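Local coordinates for hypothetical protein PH1570 (PDB 2HQ4), which is of unknown function and is a Ph1570-family protein from the archaeon Pyrococcus horikoshii, at residues I97-Q101 with I113-E117. Residues are numbered along the deposited sequence; the frame is centred on the assembly and turned at random.
Sequences IKKLQ and IKIEE
Residues 97-101 form one helical turn within helix 94-107, closed by Gln101 N to Ile97 O at 2.8 Å. Residues 113-117 belong to the loop that returns from this helix to strand 119-123. The backbones come closest at Gln101 and Ile115, with CA atoms 6.0 Å apart. Ile113 is extended (phi/psi -119/121). Ile113 O accepts a hydrogen bond from Gln101 NE2 at 2.9 Å, while its side chain turns away from residues 97-101, to Ile104 further along the same helix and to Tyr133 and Phe134. Lys114 is also extended (-110/108) and points its CA-CB bond away from the helix. Lys114 NZ makes a salt bridge of 3.5 Å to Glu116 OE2. At Ile115 the chain enters a 3-10 turn at 115-117, with a hydrogen bond from Glu117 N back to Lys114 O at 3.1 Å. Ile115 N donates to Gln101 OE1 at 3.0 Å, almost linearly. Ile115 points toward the helix with chi1 and chi2 both m. Ile115 CG2 lies 3.8 Å from both Ile97 CD1 and Leu100 CB. Ala129 and Leu136 of the sheet also touch this side chain. Glu116 CB lies 4.1 Å from Ile97 CG2. Gln101, with chi1 t and chi2 p, thus spans Lys114 with its amide, as an adjacent strand's backbone would. The Ile113 carbonyl and Ile115 NH are paired by this one side chain, beside apolar packing of Ile115 against Ile97 and Leu100, which ties helix 94-107 to the connection into strand 119-123.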
# COMPACT_ATOMS: atom_id res chain seq x y z
N ILE A 97 -12.50 9.59 -15.24
CA ILE A 97 -12.45 10.16 -13.88
C ILE A 97 -13.71 9.77 -13.10
O ILE A 97 -13.63 9.24 -11.97
CB ILE A 97 -12.24 11.72 -13.90
CG1 ILE A 97 -10.87 12.10 -14.46
CG2 ILE A 97 -12.41 12.34 -12.50
CD1 ILE A 97 -9.66 11.54 -13.71
N LYS A 98 -14.86 9.98 -13.73
CA LYS A 98 -16.15 9.62 -13.13
C LYS A 98 -16.29 8.13 -12.82
O LYS A 98 -16.84 7.76 -11.80
CB LYS A 98 -17.28 10.09 -14.06
CG LYS A 98 -18.71 9.75 -13.62
CD LYS A 98 -19.25 10.76 -12.60
CE LYS A 98 -20.76 10.68 -12.49
NZ LYS A 98 -21.32 11.85 -11.74
N LYS A 99 -15.82 7.26 -13.71
CA LYS A 99 -15.89 5.79 -13.46
C LYS A 99 -14.91 5.34 -12.36
O LYS A 99 -15.20 4.46 -11.56
CB LYS A 99 -15.60 5.01 -14.74
CG LYS A 99 -16.68 5.11 -15.82
CD LYS A 99 -17.92 4.29 -15.47
CE LYS A 99 -18.12 3.14 -16.47
NZ LYS A 99 -18.74 3.55 -17.80
N LEU A 100 -13.73 5.96 -12.35
CA LEU A 100 -12.75 5.74 -11.28
C LEU A 100 -13.29 6.23 -9.94
O LEU A 100 -13.14 5.55 -8.93
CB LEU A 100 -11.40 6.40 -11.63
CG LEU A 100 -10.62 5.78 -12.80
CD1 LEU A 100 -9.25 6.44 -12.90
CD2 LEU A 100 -10.47 4.23 -12.70
N GLN A 101 -13.95 7.38 -9.92
CA GLN A 101 -14.63 7.84 -8.70
C GLN A 101 -15.71 6.86 -8.22
O GLN A 101 -15.85 6.62 -7.00
CB GLN A 101 -15.15 9.29 -8.88
CG GLN A 101 -15.45 10.02 -7.57
CD GLN A 101 -14.24 10.16 -6.64
OE1 GLN A 101 -13.20 10.73 -7.01
NE2 GLN A 101 -14.38 9.68 -5.41
N ILE A 113 -11.53 10.69 -1.21
CA ILE A 113 -10.55 10.53 -2.26
C ILE A 113 -11.12 11.25 -3.48
O ILE A 113 -12.21 10.92 -3.96
CB ILE A 113 -10.37 9.05 -2.63
CG1 ILE A 113 -10.15 8.18 -1.39
CG2 ILE A 113 -9.26 8.88 -3.66
CD1 ILE A 113 -8.81 8.38 -0.69
N LYS A 114 -10.41 12.23 -3.99
CA LYS A 114 -10.86 12.81 -5.24
C LYS A 114 -9.89 12.43 -6.33
O LYS A 114 -8.77 12.91 -6.39
CB LYS A 114 -11.02 14.32 -5.13
CG LYS A 114 -12.26 14.75 -4.34
CD LYS A 114 -12.48 16.25 -4.53
CE LYS A 114 -13.96 16.59 -4.52
NZ LYS A 114 -14.25 17.69 -5.50
N ILE A 115 -10.36 11.54 -7.19
CA ILE A 115 -9.55 11.03 -8.30
C ILE A 115 -8.99 12.15 -9.17
O ILE A 115 -7.88 12.03 -9.67
CB ILE A 115 -10.36 9.99 -9.12
CG1 ILE A 115 -10.60 8.74 -8.27
CG2 ILE A 115 -9.66 9.62 -10.47
CD1 ILE A 115 -9.31 7.97 -7.83
N GLU A 116 -9.73 13.25 -9.33
CA GLU A 116 -9.29 14.35 -10.24
C GLU A 116 -8.01 15.08 -9.76
O GLU A 116 -7.35 15.77 -10.53
CB GLU A 116 -10.45 15.31 -10.54
CG GLU A 116 -10.69 16.38 -9.50
CD GLU A 116 -11.44 15.88 -8.29
OE1 GLU A 116 -12.07 14.78 -8.35
OE2 GLU A 116 -11.39 16.60 -7.27
N GLU A 117 -7.64 14.88 -8.51
CA GLU A 117 -6.37 15.38 -8.00
C GLU A 117 -5.20 14.41 -8.22
O GLU A 117 -4.04 14.75 -7.93
CB GLU A 117 -6.52 15.70 -6.52
CG GLU A 117 -7.58 16.78 -6.24
CD GLU A 117 -7.62 17.18 -4.79
OE1 GLU A 117 -8.03 16.34 -3.93
OE2 GLU A 117 -7.21 18.33 -4.50